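Lmo2184 protein (Listeria monocytogenes serovar 1/2a, PDB 5JOQ) probably serves as the lipid-anchored substrate-binding component of an iron-uptake ABC transporter, possibly for heme. Local coordinates at residues 41-46 / 118-123; 124-129 / 272-277. All coordinates share one frame; numbering follows the deposited sequence.

Interaction 1 (41-46 / 118-123); sequences TVAITE and LDFTSI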
ATOM      1  N   THR A  41      18.966   2.551  -7.103  1.00 21.64           N
ATOM      2  CA  THR A  41      18.186   1.615  -6.299  1.00 18.76           C
ATOM      3  C   THR A  41      18.938   1.249  -5.027  1.00 22.78           C
ATOM      4  O   THR A  41      20.170   1.356  -4.948  1.00 18.88           O
ATOM      5  CB  THR A  41      17.855   0.320  -7.055  1.00 20.63           C
ATOM      6  OG1 THR A  41      19.001  -0.541  -7.028  1.00 15.16           O
ATOM      7  CG2 THR A  41      17.477   0.620  -8.517  1.00 21.33           C
ATOM      8  N   VAL A  42      18.167   0.771  -4.039  1.00 18.74           N
ATOM      9  CA  VAL A  42      18.759   0.336  -2.773  1.00 21.50           C
ATOM     10  C   VAL A  42      19.755  -0.799  -3.009  1.00 21.71           C
ATOM     11  O   VAL A  42      20.884  -0.780  -2.492  1.00 22.08           O
ATOM     12  CB  VAL A  42      17.659  -0.092  -1.784  1.00 23.09           C
ATOM     13  CG1 VAL A  42      18.301  -0.733  -0.550  1.00 24.96           C
ATOM     14  CG2 VAL A  42      16.792   1.107  -1.373  1.00 23.58           C
ATOM     15  N   ALA A  43      19.347  -1.815  -3.785  1.00 17.80           N
ATOM     16  CA  ALA A  43      20.235  -2.955  -4.057  1.00 18.79           C
ATOM     17  C   ALA A  43      21.569  -2.513  -4.653  1.00 17.65           C
ATOM     18  O   ALA A  43      22.630  -3.036  -4.276  1.00 16.36           O
ATOM     19  CB  ALA A  43      19.548  -3.947  -4.991  1.00 18.72           C
ATOM     20  N   ILE A  44      21.549  -1.592  -5.624  1.00 16.65           N
ATOM     21  CA  ILE A  44      22.815  -1.164  -6.232  1.00 16.14           C
ATOM     22  C   ILE A  44      23.647  -0.396  -5.219  1.00 18.32           C
ATOM     23  O   ILE A  44      24.877  -0.546  -5.164  1.00 17.59           O
ATOM     24  CB  ILE A  44      22.558  -0.326  -7.507  1.00 16.88           C
ATOM     25  CG1 ILE A  44      21.990  -1.227  -8.621  1.00 15.73           C
ATOM     26  CG2 ILE A  44      23.850   0.393  -7.986  1.00 12.47           C
ATOM     27  CD1 ILE A  44      21.277  -0.411  -9.712  1.00 18.13           C
ATOM     28  N   THR A  45      22.992   0.435  -4.391  1.00 16.72           N
ATOM     29  CA  THR A  45      23.714   1.217  -3.392  1.00 17.90           C
ATOM     30  C   THR A  45      24.464   0.309  -2.430  1.00 18.04           C
ATOM     31  O   THR A  45      25.596   0.611  -2.029  1.00 20.35           O
ATOM     32  CB  THR A  45      22.736   2.117  -2.607  1.00 22.26           C
ATOM     33  OG1 THR A  45      22.058   3.018  -3.497  1.00 20.33           O
ATOM     34  CG2 THR A  45      23.510   2.963  -1.616  1.00 22.27           C
ATOM     35  N   GLU A  46      23.839  -0.803  -2.033  1.00 16.00           N
ATOM     36  CA  GLU A  46      24.501  -1.781  -1.165  1.00 19.38           C
ATOM     37  C   GLU A  46      25.709  -2.423  -1.853  1.00 20.38           C
ATOM     38  O   GLU A  46      26.747  -2.675  -1.214  1.00 19.12           O
ATOM     39  CB  GLU A  46      23.492  -2.851  -0.744  1.00 15.38           C
ATOM     40  CG  GLU A  46      22.348  -2.256   0.128  1.00 17.05           C
ATOM     41  CD  GLU A  46      21.223  -3.266   0.394  1.00 24.58           C
ATOM     42  OE1 GLU A  46      21.077  -4.259  -0.371  1.00 26.01           O
ATOM     43  OE2 GLU A  46      20.488  -3.050   1.380  1.00 24.93           O
ATOM     44  N   LEU A 118      21.767  -2.784 -15.180  1.00 11.76           N
ATOM     45  CA  LEU A 118      22.359  -4.026 -14.677  1.00 13.11           C
ATOM     46  C   LEU A 118      21.312  -5.136 -14.632  1.00 14.49           C
ATOM     47  O   LEU A 118      20.191  -4.909 -14.193  1.00 14.44           O
ATOM     48  CB  LEU A 118      22.895  -3.803 -13.267  1.00 12.90           C
ATOM     49  CG  LEU A 118      23.769  -2.539 -13.119  1.00 19.14           C
ATOM     50  CD1 LEU A 118      24.216  -2.364 -11.654  1.00 17.23           C
ATOM     51  CD2 LEU A 118      24.963  -2.603 -14.058  1.00 19.19           C
ATOM     52  N   ASP A 119      21.675  -6.338 -15.084  1.00 11.04           N
ATOM     53  CA  ASP A 119      20.712  -7.443 -15.147  1.00 14.37           C
ATOM     54  C   ASP A 119      20.666  -8.147 -13.785  1.00 15.06           C
ATOM     55  O   ASP A 119      21.582  -8.908 -13.434  1.00 13.18           O
ATOM     56  CB  ASP A 119      21.103  -8.421 -16.252  1.00 13.94           C
ATOM     57  CG  ASP A 119      20.045  -9.505 -16.456  1.00 17.09           C
ATOM     58  OD1 ASP A 119      19.151  -9.627 -15.597  1.00 15.49           O
ATOM     59  OD2 ASP A 119      20.086 -10.213 -17.474  1.00 15.07           O
ATOM     60  N   PHE A 120      19.600  -7.902 -13.017  1.00 12.10           N
ATOM     61  CA  PHE A 120      19.396  -8.543 -11.712  1.00 12.47           C
ATOM     62  C   PHE A 120      18.269  -9.594 -11.746  1.00 10.51           C
ATOM     63  O   PHE A 120      17.577  -9.830 -10.732  1.00 10.97           O
ATOM     64  CB  PHE A 120      19.133  -7.469 -10.652  1.00 11.78           C
ATOM     65  CG  PHE A 120      20.392  -6.680 -10.236  1.00 17.53           C
ATOM     66  CD1 PHE A 120      21.614  -6.875 -10.883  1.00 15.57           C
ATOM     67  CD2 PHE A 120      20.335  -5.759  -9.204  1.00 20.05           C
ATOM     68  CE1 PHE A 120      22.789  -6.171 -10.468  1.00 15.20           C
ATOM     69  CE2 PHE A 120      21.479  -5.037  -8.797  1.00 20.27           C
ATOM     70  CZ  PHE A 120      22.687  -5.228  -9.413  1.00 16.76           C
ATOM     71  N   THR A 121      18.050 -10.227 -12.903  1.00 11.06           N
ATOM     72  CA  THR A 121      16.973 -11.218 -12.992  1.00 10.43           C
ATOM     73  C   THR A 121      17.375 -12.603 -12.479  1.00 11.40           C
ATOM     74  O   THR A 121      16.507 -13.466 -12.388  1.00 11.57           O
ATOM     75  CB  THR A 121      16.466 -11.346 -14.435  1.00 10.75           C
ATOM     76  OG1 THR A 121      17.562 -11.691 -15.321  1.00 14.25           O
ATOM     77  CG2 THR A 121      15.850  -9.985 -14.900  1.00 10.84           C
ATOM     78  N   SER A 122      18.655 -12.840 -12.167  1.00 11.70           N
ATOM     79  CA  SER A 122      19.089 -14.052 -11.474  1.00 12.41           C
ATOM     80  C   SER A 122      20.260 -13.693 -10.565  1.00 12.67           C
ATOM     81  O   SER A 122      20.883 -12.638 -10.708  1.00 11.94           O
ATOM     82  CB  SER A 122      19.509 -15.161 -12.473  1.00 12.10           C
ATOM     83  OG  SER A 122      20.652 -14.756 -13.236  1.00 11.29           O
ATOM     84  N   ILE A 123      20.587 -14.590  -9.635  1.00 10.67           N
ATOM     85  CA  ILE A 123      21.791 -14.352  -8.834  1.00 10.05           C
ATOM     86  C   ILE A 123      23.029 -14.367  -9.726  1.00 10.39           C
ATOM     87  O   ILE A 123      23.913 -13.522  -9.586  1.00 12.78           O
ATOM     88  CB  ILE A 123      21.895 -15.386  -7.691  1.00 11.47           C
ATOM     89  CG1 ILE A 123      20.695 -15.212  -6.707  1.00 12.72           C
ATOM     90  CG2 ILE A 123      23.263 -15.255  -6.942  1.00 12.54           C
ATOM     91  CD1 ILE A 123      20.718 -16.239  -5.545  1.00 13.45           C
TER
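In the N-terminal lobe of this solute-binding protein, the first turn of helix 42-50 packs on the end of strand 115-118 and the loop after it, through Ala43, Ile44, Leu118 and Phe120. Strand 115-118 is an outer strand of the parallel sheet 37-39, 93-97, 115-118, and helix 42-50 follows the strand at the other edge. The contact is wholly apolar, with no hydrogen bond across it. Ile44 is the centre. Its CG1 lies 3.8 Å from Phe120 CE2 and 3.9 Å from Leu118 CD1. Its CD1 also reaches Leu118 CD1, at 4.0 Å. CG1 sits beside the backbone N of Ile44 (chi1 -69°), and this turns the longer branch toward Leu118 and Phe120. The branch meets the Phe120 ring obliquely. Ala43 CB stands near the ring plane, at its edge, 4.4 Å from Phe120 CE2. Met126 and Glu129 of helix 123-136 also touch Phe120.

Both segments carry their own polar supports. Thr41 is the N-cap of helix 42-50, and Ile44 N bonds to Thr41 OG1 at 3.1 Å in a nearly straight line (166°). This bond helps to fix the turn that presents Ile44. In the loop, Asp119 OD1 takes two bonds from Thr121, one from N and one from OG1 at 2.6 Å. The bond from N closes an Asx turn over Asp119, Phe120 and Thr121. Ser122 then caps helix 123-136. The packing is consistent with the N-terminal alpha/beta lobe of solute-binding proteins of this family, where helices cover a parallel sheet.

Interaction 2 (124-129 / 272-277); sequences ASMQTE and ASLNAP
Helix 123-136 comes closest to the 272-277 segment where Met126 faces Ala272, with 6.7 Å between their CA atoms. Residues 124-129 are regular helix. Residues 273-276 form a type I turn that leads into the C-terminal helix, closed by Ala276 N to Ser273 O at 3.0 Å. Ser273 OG also accepts from Asn275 N, a capping bond that steadies the turn.

Met126 makes all of the contacts from 124-129. CG anti to the backbone N (chi1 -179°) carries the extended chain away from the helix to Ala272, and the bend at chi3 (66°) swings CE onto Ser273 O, at 3.5 Å. SD lies 3.8 Å from Ala272 CB and 3.7 Å from Ser273 N. CE also comes within 4.5 Å of Leu274 CD2. Ala272 CB points back to the helix and meets Met126 CB at 4.1 Å. Leu274 extends the packing to Leu146 of helix 140-161 and Ile47 of helix 42-50.

No hydrogen bond crosses between the segments. The end of the Met126 side chain, SD and CE, rests against the Ser273 backbone. The join is therefore mainly dispersive, with at most a weak CH...O contribution from CE to Ser273 O.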
ATOM      1  N   ALA A 124      23.115 -15.338 -10.643  1.00  9.97           N
ATOM      2  CA  ALA A 124      24.288 -15.432 -11.518  1.00 17.23           C
ATOM      3  C   ALA A 124      24.461 -14.164 -12.352  1.00 15.74           C
ATOM      4  O   ALA A 124      25.591 -13.690 -12.551  1.00 12.00           O
ATOM      5  CB  ALA A 124      24.170 -16.655 -12.425  1.00 12.57           C
ATOM      6  N   SER A 125      23.359 -13.621 -12.888  1.00 12.55           N
ATOM      7  CA  SER A 125      23.482 -12.388 -13.655  1.00 10.70           C
ATOM      8  C   SER A 125      23.937 -11.252 -12.763  1.00 11.91           C
ATOM      9  O   SER A 125      24.797 -10.464 -13.163  1.00 15.63           O
ATOM     10  CB  SER A 125      22.157 -12.039 -14.350  1.00 14.82           C
ATOM     11  OG  SER A 125      21.969 -12.917 -15.488  1.00 20.43           O
ATOM     12  N   MET A 126      23.386 -11.159 -11.539  1.00  9.76           N
ATOM     13  CA  MET A 126      23.867 -10.134 -10.603  1.00 10.76           C
ATOM     14  C   MET A 126      25.367 -10.281 -10.343  1.00 10.12           C
ATOM     15  O   MET A 126      26.100  -9.285 -10.284  1.00 11.73           O
ATOM     16  CB  MET A 126      23.090 -10.216  -9.265  1.00  9.45           C
ATOM     17  CG  MET A 126      23.540  -9.146  -8.267  1.00 11.73           C
ATOM     18  SD  MET A 126      22.687  -9.243  -6.667  1.00 14.03           S
ATOM     19  CE  MET A 126      23.314 -10.831  -6.041  1.00 14.23           C
ATOM     20  N   GLN A 127      25.841 -11.518 -10.154  1.00  9.34           N
ATOM     21  CA  GLN A 127      27.268 -11.718  -9.908  1.00 11.64           C
ATOM     22  C   GLN A 127      28.126 -11.293 -11.102  1.00 10.50           C
ATOM     23  O   GLN A 127      29.208 -10.728 -10.919  1.00 12.91           O
ATOM     24  CB  GLN A 127      27.542 -13.171  -9.538  1.00 10.26           C
ATOM     25  CG  GLN A 127      26.930 -13.534  -8.159  1.00 10.12           C
ATOM     26  CD  GLN A 127      27.442 -14.880  -7.716  1.00 15.74           C
ATOM     27  OE1 GLN A 127      26.925 -15.913  -8.133  1.00 17.95           O
ATOM     28  NE2 GLN A 127      28.493 -14.880  -6.889  1.00 14.10           N
ATOM     29  N   THR A 128      27.681 -11.562 -12.333  1.00 12.74           N
ATOM     30  CA  THR A 128      28.436 -11.044 -13.485  1.00 11.12           C
ATOM     31  C   THR A 128      28.456  -9.511 -13.487  1.00 10.99           C
ATOM     32  O   THR A 128      29.480  -8.883 -13.832  1.00 11.26           O
ATOM     33  CB  THR A 128      27.825 -11.573 -14.784  1.00 10.28           C
ATOM     34  OG1 THR A 128      27.974 -13.007 -14.827  1.00 12.44           O
ATOM     35  CG2 THR A 128      28.504 -10.930 -16.040  1.00 10.89           C
ATOM     36  N   GLU A 129      27.332  -8.882 -13.112  1.00 11.02           N
ATOM     37  CA  GLU A 129      27.302  -7.419 -13.047  1.00 15.36           C
ATOM     38  C   GLU A 129      28.254  -6.904 -11.979  1.00 14.75           C
ATOM     39  O   GLU A 129      28.937  -5.893 -12.184  1.00 13.95           O
ATOM     40  CB  GLU A 129      25.888  -6.901 -12.778  1.00 14.56           C
ATOM     41  CG  GLU A 129      24.892  -7.221 -13.902  1.00 14.62           C
ATOM     42  CD  GLU A 129      25.140  -6.483 -15.233  1.00 18.75           C
ATOM     43  OE1 GLU A 129      26.139  -5.743 -15.384  1.00 16.86           O
ATOM     44  OE2 GLU A 129      24.309  -6.686 -16.143  1.00 16.57           O
ATOM     45  N   ALA A 272      17.136  -9.196  -8.038  1.00 12.38           N
ATOM     46  CA  ALA A 272      18.154  -9.706  -7.128  1.00 13.22           C
ATOM     47  C   ALA A 272      18.783  -8.576  -6.325  1.00 15.93           C
ATOM     48  O   ALA A 272      18.843  -7.435  -6.782  1.00 17.01           O
ATOM     49  CB  ALA A 272      19.269 -10.444  -7.927  1.00 11.48           C
ATOM     50  N   SER A 273      19.350  -8.945  -5.192  1.00 13.21           N
ATOM     51  CA  SER A 273      20.102  -8.074  -4.305  1.00 15.67           C
ATOM     52  C   SER A 273      21.040  -8.892  -3.413  1.00 13.07           C
ATOM     53  O   SER A 273      21.061 -10.096  -3.474  1.00 15.75           O
ATOM     54  CB  SER A 273      19.180  -7.199  -3.463  1.00 20.17           C
ATOM     55  OG  SER A 273      18.584  -7.933  -2.445  1.00 20.45           O
ATOM     56  N   LEU A 274      21.789  -8.198  -2.572  1.00 13.82           N
ATOM     57  CA  LEU A 274      22.712  -8.826  -1.640  1.00 15.78           C
ATOM     58  C   LEU A 274      21.938  -9.604  -0.553  1.00 21.74           C
ATOM     59  O   LEU A 274      22.509 -10.326   0.204  1.00 21.10           O
ATOM     60  CB  LEU A 274      23.728  -7.843  -1.085  1.00 16.73           C
ATOM     61  CG  LEU A 274      24.705  -7.302  -2.122  1.00 17.11           C
ATOM     62  CD1 LEU A 274      25.749  -6.412  -1.474  1.00 19.26           C
ATOM     63  CD2 LEU A 274      25.355  -8.433  -2.887  1.00 16.78           C
ATOM     64  N   ASN A 275      20.623  -9.415  -0.512  1.00 19.06           N
ATOM     65  CA  ASN A 275      19.730 -10.149   0.378  1.00 25.27           C
ATOM     66  C   ASN A 275      19.605 -11.611  -0.058  1.00 21.94           C
ATOM     67  O   ASN A 275      19.079 -12.428   0.665  1.00 17.69           O
ATOM     68  CB  ASN A 275      18.303  -9.598   0.304  1.00 23.95           C
ATOM     69  CG  ASN A 275      18.145  -8.287   1.001  1.00 37.97           C
ATOM     70  OD1 ASN A 275      19.003  -7.871   1.746  1.00 39.54           O
ATOM     71  ND2 ASN A 275      17.021  -7.648   0.779  1.00 49.36           N
ATOM     72  N   ALA A 276      20.117 -11.935  -1.235  1.00 16.39           N
ATOM     73  CA  ALA A 276      19.902 -13.260  -1.796  1.00 14.10           C
ATOM     74  C   ALA A 276      20.298 -14.436  -0.930  1.00 15.95           C
ATOM     75  O   ALA A 276      19.552 -15.378  -0.865  1.00 18.96           O
ATOM     76  CB  ALA A 276      20.529 -13.369  -3.173  1.00 15.11           C
ATOM     77  N   PRO A 277      21.496 -14.350  -0.238  1.00 19.53           N
ATOM     78  CA  PRO A 277      21.791 -15.523   0.598  1.00 18.15           C
ATOM     79  C   PRO A 277      20.720 -15.718   1.675  1.00 21.14           C
ATOM     80  O   PRO A 277      20.290 -16.829   1.875  1.00 18.94           O
ATOM     81  CB  PRO A 277      23.153 -15.205   1.199  1.00 21.16           C
ATOM     82  CG  PRO A 277      23.804 -14.387   0.157  1.00 22.73           C
ATOM     83  CD  PRO A 277      22.720 -13.442  -0.196  1.00 19.60           C
TER

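How the interactions relate
Interactions 1 and 2 have centres about 6 Å apart and touch directly. They come in series along the chain: 41-46 with 118-123 is complete before 124-129 meets 272-277. Segment 118-123 runs straight into 124-129, so the loop after strand 115-118 and the start of helix 123-136 serve both contacts. A probable backbone hydrogen bond, Phe120 O to Ala272 N at 2.8 Å, joins the two loops. Another probable bond links Asp119 N to Glu129 OE2. The shared region lies near the centre of the molecule. Ala272 and Ala276 also touch Tyr187 of helix 187-194 there, so parts of the fold before and after long helix 140-161 meet.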